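Long-range contacts in truncated replication protein RepA (Staphylococcus aureus, PDB 4PQL), which probably initiates replication of staphylococcal multiresistance plasmids by binding and assembling on the origin DNA through an N-terminal DNA-binding domain: residues A[62-67]-A[102-107]; A[93-98]-A[108-113]. All coordinates share one frame; numbering follows the deposited sequence.

Contact 1: residues A[62-67]-A[102-107]. With EDO (1,2-ethanediol), chain I.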
ATOM      1  N   TYR A  62      -7.574 -20.009  -0.694  1.00 32.83           N
ATOM      2  CA  TYR A  62      -7.701 -20.738   0.563  1.00 33.05           C
ATOM      3  C   TYR A  62      -6.362 -21.222   1.106  1.00 37.75           C
ATOM      4  O   TYR A  62      -5.321 -21.062   0.470  1.00 33.74           O
ATOM      5  CB  TYR A  62      -8.658 -21.927   0.401  1.00 33.57           C
ATOM      6  CG  TYR A  62      -8.236 -22.950  -0.634  1.00 36.74           C
ATOM      7  CD1 TYR A  62      -7.347 -23.963  -0.315  1.00 39.33           C
ATOM      8  CD2 TYR A  62      -8.728 -22.898  -1.932  1.00 37.89           C
ATOM      9  CE1 TYR A  62      -6.960 -24.901  -1.259  1.00 40.83           C
ATOM     10  CE2 TYR A  62      -8.346 -23.828  -2.882  1.00 35.37           C
ATOM     11  CZ  TYR A  62      -7.463 -24.829  -2.539  1.00 41.38           C
ATOM     12  OH  TYR A  62      -7.079 -25.762  -3.472  1.00 43.99           O
ATOM     13  N   PHE A  63      -6.411 -21.801   2.301  1.00 37.28           N
ATOM     14  CA  PHE A  63      -5.242 -22.368   2.963  1.00 35.93           C
ATOM     15  C   PHE A  63      -5.377 -23.880   3.098  1.00 40.61           C
ATOM     16  O   PHE A  63      -6.468 -24.402   3.318  1.00 41.47           O
ATOM     17  CB  PHE A  63      -5.045 -21.748   4.354  1.00 34.89           C
ATOM     18  CG  PHE A  63      -4.803 -20.265   4.338  1.00 35.12           C
ATOM     19  CD1 PHE A  63      -5.529 -19.423   5.164  1.00 33.65           C
ATOM     20  CD2 PHE A  63      -3.818 -19.719   3.537  1.00 34.25           C
ATOM     21  CE1 PHE A  63      -5.301 -18.057   5.161  1.00 33.33           C
ATOM     22  CE2 PHE A  63      -3.585 -18.345   3.525  1.00 34.08           C
ATOM     23  CZ  PHE A  63      -4.330 -17.520   4.337  1.00 33.35           C
ATOM     24  N   VAL A  64      -4.256 -24.580   2.969  1.00 44.39           N
ATOM     25  CA  VAL A  64      -4.209 -25.997   3.291  1.00 49.11           C
ATOM     26  C   VAL A  64      -3.121 -26.195   4.337  1.00 53.95           C
ATOM     27  O   VAL A  64      -2.036 -26.694   4.042  1.00 54.65           O
ATOM     28  CB  VAL A  64      -3.921 -26.883   2.064  1.00 51.17           C
ATOM     29  CG1 VAL A  64      -4.496 -28.271   2.278  1.00 49.77           C
ATOM     30  CG2 VAL A  64      -4.498 -26.271   0.806  1.00 54.84           C
ATOM     31  N   TYR A  65      -3.403 -25.730   5.550  1.00 52.07           N
ATOM     32  CA  TYR A  65      -2.444 -25.807   6.637  1.00 46.11           C
ATOM     33  C   TYR A  65      -2.902 -26.755   7.738  1.00 46.41           C
ATOM     34  O   TYR A  65      -4.062 -26.732   8.152  1.00 49.04           O
ATOM     35  CB  TYR A  65      -2.212 -24.414   7.227  1.00 44.40           C
ATOM     36  CG  TYR A  65      -1.404 -23.515   6.332  1.00 41.91           C
ATOM     37  CD1 TYR A  65      -1.819 -22.218   6.077  1.00 44.53           C
ATOM     38  CD2 TYR A  65      -0.224 -23.956   5.749  1.00 41.87           C
ATOM     39  CE1 TYR A  65      -1.081 -21.377   5.259  1.00 46.25           C
ATOM     40  CE2 TYR A  65       0.517 -23.129   4.925  1.00 42.47           C
ATOM     41  CZ  TYR A  65       0.083 -21.838   4.682  1.00 45.74           C
ATOM     42  OH  TYR A  65       0.815 -20.998   3.867  1.00 52.59           O
ATOM     43  N   SER A  66      -1.982 -27.585   8.211  1.00 46.14           N
ATOM     44  CA  SER A  66      -2.224 -28.423   9.373  1.00 44.72           C
ATOM     45  C   SER A  66      -2.191 -27.542  10.616  1.00 48.50           C
ATOM     46  O   SER A  66      -1.652 -26.433  10.574  1.00 47.32           O
ATOM     47  CB  SER A  66      -1.185 -29.530   9.468  1.00 46.19           C
ATOM     48  OG  SER A  66       0.099 -29.019   9.181  1.00 48.12           O
ATOM     49  N   ASN A  67      -2.761 -28.025  11.714  1.00 51.37           N
ATOM     50  CA  ASN A  67      -2.749 -27.284  12.970  1.00 53.39           C
ATOM     51  C   ASN A  67      -1.344 -27.049  13.487  1.00 52.33           C
ATOM     52  O   ASN A  67      -1.069 -26.035  14.129  1.00 50.99           O
ATOM     53  CB  ASN A  67      -3.564 -28.021  14.030  1.00 56.53           C
ATOM     54  CG  ASN A  67      -5.052 -27.849  13.834  1.00 56.78           C
ATOM     55  OD1 ASN A  67      -5.497 -26.914  13.164  1.00 54.49           O
ATOM     56  ND2 ASN A  67      -5.833 -28.776  14.383  1.00 59.02           N
ATOM     57  N   ASN A 102      -9.928 -38.392   1.965  1.00108.97           N
ATOM     58  CA  ASN A 102      -8.902 -38.244   0.945  1.00111.45           C
ATOM     59  C   ASN A 102      -8.015 -37.013   1.164  1.00110.71           C
ATOM     60  O   ASN A 102      -6.838 -37.027   0.810  1.00110.69           O
ATOM     61  CB  ASN A 102      -9.550 -38.167  -0.444  1.00113.96           C
ATOM     62  CG  ASN A 102     -10.523 -39.311  -0.711  1.00119.64           C
ATOM     63  OD1 ASN A 102     -10.248 -40.469  -0.391  1.00121.84           O
ATOM     64  ND2 ASN A 102     -11.668 -38.984  -1.304  1.00120.77           N
ATOM     65  N   LYS A 103      -8.582 -35.951   1.731  1.00109.75           N
ATOM     66  CA  LYS A 103      -7.900 -34.655   1.786  1.00107.32           C
ATOM     67  C   LYS A 103      -7.846 -33.962   3.170  1.00104.76           C
ATOM     68  O   LYS A 103      -8.681 -34.231   4.034  1.00106.80           O
ATOM     69  CB  LYS A 103      -8.556 -33.728   0.758  1.00107.18           C
ATOM     70  CG  LYS A 103      -8.271 -34.135  -0.683  1.00109.74           C
ATOM     71  CD  LYS A 103      -8.905 -33.194  -1.692  1.00107.62           C
ATOM     72  CE  LYS A 103      -8.370 -33.462  -3.096  1.00109.70           C
ATOM     73  NZ  LYS A 103      -8.597 -34.869  -3.540  1.00112.87           N
ATOM     74  N   PRO A 104      -6.849 -33.068   3.380  1.00 86.23           N
ATOM     75  CA  PRO A 104      -6.720 -32.244   4.596  1.00 84.72           C
ATOM     76  C   PRO A 104      -7.683 -31.059   4.597  1.00 82.14           C
ATOM     77  O   PRO A 104      -8.127 -30.649   3.525  1.00 81.38           O
ATOM     78  CB  PRO A 104      -5.265 -31.749   4.554  1.00 85.09           C
ATOM     79  CG  PRO A 104      -4.607 -32.485   3.440  1.00 87.12           C
ATOM     80  CD  PRO A 104      -5.676 -32.917   2.501  1.00 87.18           C
ATOM     81  N   ASN A 105      -8.006 -30.525   5.776  1.00 80.98           N
ATOM     82  CA  ASN A 105      -8.991 -29.450   5.865  1.00 78.74           C
ATOM     83  C   ASN A 105      -8.528 -28.155   5.212  1.00 77.13           C
ATOM     84  O   ASN A 105      -7.381 -27.742   5.340  1.00 77.22           O
ATOM     85  CB  ASN A 105      -9.361 -29.185   7.326  1.00 78.20           C
ATOM     86  CG  ASN A 105     -10.285 -30.253   7.896  1.00 79.36           C
ATOM     87  OD1 ASN A 105     -10.843 -31.070   7.159  1.00 80.23           O
ATOM     88  ND2 ASN A 105     -10.457 -30.242   9.212  1.00 79.49           N
ATOM     89  N   ILE A 106      -9.462 -27.530   4.510  1.00 45.88           N
ATOM     90  CA  ILE A 106      -9.280 -26.238   3.859  1.00 43.86           C
ATOM     91  C   ILE A 106      -9.728 -25.052   4.707  1.00 40.83           C
ATOM     92  O   ILE A 106     -10.795 -25.086   5.313  1.00 40.13           O
ATOM     93  CB  ILE A 106     -10.041 -26.224   2.509  1.00 46.06           C
ATOM     94  CG1 ILE A 106      -9.317 -27.108   1.498  1.00 48.35           C
ATOM     95  CG2 ILE A 106     -10.193 -24.834   1.962  1.00 43.87           C
ATOM     96  CD1 ILE A 106      -7.824 -26.989   1.543  1.00 50.13           C
ATOM     97  N   LEU A 107      -8.902 -24.011   4.757  1.00 39.18           N
ATOM     98  CA  LEU A 107      -9.231 -22.802   5.504  1.00 38.25           C
ATOM     99  C   LEU A 107      -9.421 -21.609   4.569  1.00 35.93           C
ATOM    100  O   LEU A 107      -8.575 -21.339   3.712  1.00 36.13           O
ATOM    101  CB  LEU A 107      -8.149 -22.506   6.546  1.00 40.97           C
ATOM    102  CG  LEU A 107      -8.546 -22.793   7.992  1.00 40.58           C
ATOM    103  CD1 LEU A 107      -9.247 -24.135   8.093  1.00 44.36           C
ATOM    104  CD2 LEU A 107      -7.313 -22.794   8.863  1.00 32.01           C
TER
HETATM  105  C1  EDO I 207       2.450 -28.188   6.383  1.00 72.54           C
HETATM  106  O1  EDO I 207       1.021 -28.085   6.510  1.00 73.22           O
HETATM  107  C2  EDO I 207       3.014 -29.110   7.464  1.00 69.06           C
HETATM  108  O2  EDO I 207       2.178 -30.268   7.605  1.00 64.28           O
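Phe-63 and Leu-107 form a single antiparallel hydrogen-bonded pair, the one bridge between the loop that precedes helix 67-74 and the strand that starts at Ile-106. Phe-63 N gives its hydrogen to Leu-107 O at 2.6 Å, and Leu-107 N returns a nearly straight bond to Phe-63 O, 172° at the hydrogen. Beside this pair the two CB atoms of Phe-63 and Leu-107 meet at 3.9 Å, while the Phe-63 ring continues onto Leu-42 and Leu-46 of helix 33-51.

Ile-106 carries the side-chain packing with Tyr-62 and Val-64. Ile-106 CB lies 4.1 Å from Phe-63 O. The first torsion (chi1 -72°) sets CG1 beside the backbone N and CG2 beside the carbonyl carbon, where CG2 meets Tyr-62 CB at 3.6 Å and also CD1 of that ring. A second torsion of -41° then carries the tip, CD1, to three groups: it reaches Val-64 CG2 at 3.5 Å, Tyr-62 CD1 at 3.6 Å and the carbonyl oxygen of Phe-63. Val-64 CG2 also stands at the edge of the Tyr-62 ring, in its plane, and Val-64 CG1 reaches out to Pro-104 CB at 4.2 Å.

Past the bridge, Ser-66 takes the N-cap position of helix 67-74, and its OG shares a hydrogen bond of 2.9 Å with O2 of an ethanediol, probably from the crystallisation liquor. A short bridge of this kind, set against the strand that returns from a hairpin, is consistent with the small sheet of a winged-helix domain.

Contact 2: residues A[93-98]-A[108-113]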
ATOM      1  N   LEU A  93     -14.973 -14.423  10.008  1.00 41.44           N
ATOM      2  CA  LEU A  93     -13.717 -14.042   9.368  1.00 39.51           C
ATOM      3  C   LEU A  93     -12.900 -15.243   8.904  1.00 42.17           C
ATOM      4  O   LEU A  93     -11.915 -15.081   8.190  1.00 40.37           O
ATOM      5  CB  LEU A  93     -12.878 -13.186  10.312  1.00 39.37           C
ATOM      6  CG  LEU A  93     -13.536 -11.891  10.806  1.00 37.60           C
ATOM      7  CD1 LEU A  93     -12.831 -11.372  12.047  1.00 36.79           C
ATOM      8  CD2 LEU A  93     -13.544 -10.841   9.707  1.00 34.16           C
ATOM      9  N   LEU A  94     -13.299 -16.438   9.341  1.00 44.71           N
ATOM     10  CA  LEU A  94     -12.646 -17.686   8.948  1.00 41.04           C
ATOM     11  C   LEU A  94     -13.698 -18.781   8.708  1.00 44.10           C
ATOM     12  O   LEU A  94     -14.579 -18.998   9.539  1.00 47.34           O
ATOM     13  CB  LEU A  94     -11.639 -18.128  10.017  1.00 40.29           C
ATOM     14  CG  LEU A  94     -10.675 -19.284   9.710  1.00 39.57           C
ATOM     15  CD1 LEU A  94      -9.733 -18.948   8.552  1.00 35.27           C
ATOM     16  CD2 LEU A  94      -9.892 -19.697  10.950  1.00 38.84           C
ATOM     17  N   ILE A  95     -13.602 -19.460   7.569  1.00 42.09           N
ATOM     18  CA  ILE A  95     -14.479 -20.575   7.227  1.00 43.40           C
ATOM     19  C   ILE A  95     -13.678 -21.870   7.073  1.00 46.78           C
ATOM     20  O   ILE A  95     -12.658 -21.891   6.397  1.00 45.99           O
ATOM     21  CB  ILE A  95     -15.264 -20.305   5.927  1.00 40.68           C
ATOM     22  CG1 ILE A  95     -16.327 -19.226   6.157  1.00 41.29           C
ATOM     23  CG2 ILE A  95     -15.936 -21.572   5.439  1.00 36.86           C
ATOM     24  CD1 ILE A  95     -17.253 -19.004   4.977  1.00 35.67           C
ATOM     25  N   GLN A  96     -14.119 -22.947   7.712  1.00 52.47           N
ATOM     26  CA  GLN A  96     -13.369 -24.196   7.654  1.00 55.91           C
ATOM     27  C   GLN A  96     -14.159 -25.236   6.866  1.00 54.57           C
ATOM     28  O   GLN A  96     -15.316 -25.512   7.166  1.00 55.78           O
ATOM     29  CB  GLN A  96     -13.038 -24.704   9.054  1.00 64.36           C
ATOM     30  CG  GLN A  96     -12.391 -26.075   9.062  1.00 72.19           C
ATOM     31  CD  GLN A  96     -11.436 -26.252  10.221  1.00 78.48           C
ATOM     32  OE1 GLN A  96     -11.373 -25.409  11.122  1.00 81.64           O
ATOM     33  NE2 GLN A  96     -10.675 -27.344  10.200  1.00 78.08           N
ATOM     34  N   LYS A  97     -13.516 -25.792   5.845  1.00 54.16           N
ATOM     35  CA  LYS A  97     -14.129 -26.773   4.958  1.00 52.71           C
ATOM     36  C   LYS A  97     -13.446 -28.132   5.058  1.00 54.36           C
ATOM     37  O   LYS A  97     -12.222 -28.228   4.984  1.00 55.12           O
ATOM     38  CB  LYS A  97     -14.064 -26.279   3.509  1.00 52.11           C
ATOM     39  CG  LYS A  97     -15.016 -26.982   2.547  1.00 55.35           C
ATOM     40  CD  LYS A  97     -14.655 -26.687   1.090  1.00 56.64           C
ATOM     41  CE  LYS A  97     -15.833 -26.957   0.157  1.00 55.03           C
ATOM     42  NZ  LYS A  97     -16.440 -28.295   0.363  1.00 57.14           N
ATOM     43  N   ARG A  98     -14.237 -29.178   5.245  1.00 76.17           N
ATOM     44  CA  ARG A  98     -13.705 -30.529   5.355  1.00 78.26           C
ATOM     45  C   ARG A  98     -13.857 -31.236   4.010  1.00 79.36           C
ATOM     46  O   ARG A  98     -14.946 -31.245   3.447  1.00 79.14           O
ATOM     47  CB  ARG A  98     -14.436 -31.297   6.456  1.00 79.18           C
ATOM     48  CG  ARG A  98     -14.578 -30.514   7.759  1.00 78.15           C
ATOM     49  CD  ARG A  98     -15.179 -31.367   8.872  1.00 79.44           C
ATOM     50  NE  ARG A  98     -14.168 -32.206   9.510  1.00 83.14           N
ATOM     51  CZ  ARG A  98     -13.564 -31.904  10.656  1.00 84.46           C
ATOM     52  NH1 ARG A  98     -12.646 -32.720  11.163  1.00 82.82           N
ATOM     53  NH2 ARG A  98     -13.878 -30.781  11.297  1.00 84.75           N
ATOM     54  N   TYR A 108     -10.558 -20.935   4.708  1.00 30.24           N
ATOM     55  CA  TYR A 108     -10.864 -19.741   3.932  1.00 32.65           C
ATOM     56  C   TYR A 108     -10.881 -18.503   4.820  1.00 35.63           C
ATOM     57  O   TYR A 108     -11.757 -18.377   5.672  1.00 34.96           O
ATOM     58  CB  TYR A 108     -12.233 -19.841   3.263  1.00 32.65           C
ATOM     59  CG  TYR A 108     -12.318 -20.679   2.016  1.00 36.58           C
ATOM     60  CD1 TYR A 108     -12.854 -21.966   2.072  1.00 36.18           C
ATOM     61  CD2 TYR A 108     -11.901 -20.188   0.784  1.00 33.36           C
ATOM     62  CE1 TYR A 108     -12.952 -22.746   0.945  1.00 38.16           C
ATOM     63  CE2 TYR A 108     -11.994 -20.964  -0.354  1.00 36.34           C
ATOM     64  CZ  TYR A 108     -12.524 -22.245  -0.262  1.00 39.93           C
ATOM     65  OH  TYR A 108     -12.629 -23.034  -1.379  1.00 43.45           O
ATOM     66  N   LEU A 109      -9.939 -17.590   4.625  1.00 32.38           N
ATOM     67  CA  LEU A 109      -9.979 -16.313   5.313  1.00 30.27           C
ATOM     68  C   LEU A 109     -10.990 -15.421   4.616  1.00 32.22           C
ATOM     69  O   LEU A 109     -11.098 -15.453   3.389  1.00 26.78           O
ATOM     70  CB  LEU A 109      -8.604 -15.636   5.330  1.00 32.52           C
ATOM     71  CG  LEU A 109      -8.380 -14.557   6.394  1.00 30.90           C
ATOM     72  CD1 LEU A 109      -8.348 -15.165   7.787  1.00 27.13           C
ATOM     73  CD2 LEU A 109      -7.088 -13.769   6.103  1.00 31.60           C
ATOM     74  N   MET A 110     -11.742 -14.649   5.400  1.00 30.62           N
ATOM     75  CA  MET A 110     -12.833 -13.831   4.887  1.00 32.48           C
ATOM     76  C   MET A 110     -12.577 -12.335   5.132  1.00 35.78           C
ATOM     77  O   MET A 110     -11.991 -11.952   6.143  1.00 30.93           O
ATOM     78  CB  MET A 110     -14.152 -14.233   5.542  1.00 37.18           C
ATOM     79  CG  MET A 110     -14.515 -15.712   5.394  1.00 38.41           C
ATOM     80  SD  MET A 110     -15.218 -16.117   3.789  1.00 53.21           S
ATOM     81  CE  MET A 110     -13.830 -16.912   3.073  1.00 24.34           C
ATOM     82  N   LYS A 111     -13.056 -11.496   4.220  1.00 38.74           N
ATOM     83  CA  LYS A 111     -13.042 -10.047   4.405  1.00 36.56           C
ATOM     84  C   LYS A 111     -14.056  -9.655   5.483  1.00 35.62           C
ATOM     85  O   LYS A 111     -15.086 -10.316   5.643  1.00 34.06           O
ATOM     86  CB  LYS A 111     -13.370  -9.326   3.094  1.00 38.62           C
ATOM     87  CG  LYS A 111     -12.366  -9.518   1.986  1.00 42.99           C
ATOM     88  CD  LYS A 111     -12.900  -8.983   0.672  1.00 47.79           C
ATOM     89  CE  LYS A 111     -11.888  -8.066  -0.002  1.00 54.93           C
ATOM     90  NZ  LYS A 111     -12.386  -7.519  -1.302  1.00 58.30           N
ATOM     91  N   PRO A 112     -13.763  -8.581   6.238  1.00 35.55           N
ATOM     92  CA  PRO A 112     -14.706  -8.107   7.263  1.00 34.63           C
ATOM     93  C   PRO A 112     -15.917  -7.401   6.665  1.00 38.64           C
ATOM     94  O   PRO A 112     -15.916  -7.042   5.489  1.00 38.65           O
ATOM     95  CB  PRO A 112     -13.869  -7.120   8.081  1.00 33.47           C
ATOM     96  CG  PRO A 112     -12.823  -6.610   7.101  1.00 29.06           C
ATOM     97  CD  PRO A 112     -12.526  -7.775   6.189  1.00 32.71           C
ATOM     98  N   ILE A 113     -16.961  -7.237   7.468  1.00 44.97           N
ATOM     99  CA  ILE A 113     -18.133  -6.479   7.052  1.00 44.41           C
ATOM    100  C   ILE A 113     -18.040  -5.059   7.593  1.00 45.41           C
ATOM    101  O   ILE A 113     -17.680  -4.850   8.751  1.00 50.31           O
ATOM    102  CB  ILE A 113     -19.432  -7.131   7.533  1.00 48.69           C
ATOM    103  CG1 ILE A 113     -19.647  -8.458   6.809  1.00 55.23           C
ATOM    104  CG2 ILE A 113     -20.615  -6.221   7.279  1.00 45.90           C
ATOM    105  CD1 ILE A 113     -20.583  -9.397   7.531  1.00 57.78           C
TER
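The Tyr-108 ring meets the neighbouring strand at its edge, where Ile-95 O and Lys-97 CD both lie near the ring plane; Lys-97 CD is 4.3 Å from Tyr-108 CE1. Tyr-4 of the second subunit packs edge-to-face with the same ring, and the Tyr-108 hydroxyl is hydrogen-bonded to Asp-56 of its own chain. The strands concerned, 94-97 and 106-109, make an antiparallel beta hairpin, consistent with the wing of a winged-helix domain.

Ile-95 and Tyr-108 form a hydrogen-bonded pair. Ile-95 N reaches Tyr-108 O at 2.9 Å and Tyr-108 N reaches Ile-95 O at the same length. Their side chains share one face of the sheet, with CB of Ile-95 and CB of Tyr-108 4.1 Å apart. Leu-94 and Leu-109, the adjoining non-hydrogen-bonded pair, occupy the other face, where Leu-109 continues onto Tyr-39 and Leu-42 of helix 33-51 and Leu-94 onto Leu-88 of helix 78-90. Each of the two leucines carries CG anti to the backbone N (chi1 -170° and -160°), and their CD1 atoms approach each other at 4.1 Å.

Beyond the regular strands the two segments remain joined. CD2 of Leu-93 packs on Pro-112 CA at 3.8 Å, while Lys-111, between Met-110 and Pro-112, points away from strand 94-97, and its NZ forms a salt bridge with Glu-9 of the third subunit. Met-110 folds back through bends at its second and third torsions, bringing SD to 3.7 Å from Ile-95 CD1. Its backbone N bonds to Leu-93 O at 2.8 Å, but from well above the carbonyl plane, 49° out of it.

Overall arrangement
Both contacts use strand 106-109, at successive parts of its length. Contact 2 pairs it with strand 94-97 and is mostly buried, with leucines packed on helices 33-51 and 78-90, and two further subunits within reach, mainly around residues 108-113. Contact 1 lies nearer the periphery and is only partly buried: it adds the loop at 62-67 through one bridge, and no other chain of the assembly touches it. There Ile-106 packs on tyrosine and valine beside the Phe-63 and Leu-107 pair, whereas contact 2 combines a longer backbone ladder with leucine, methionine and proline packing. The two meet where Tyr-62 CB packs on Tyr-108 CE2 and where Ile-106 O probably accepts a hydrogen bond from Lys-97 N.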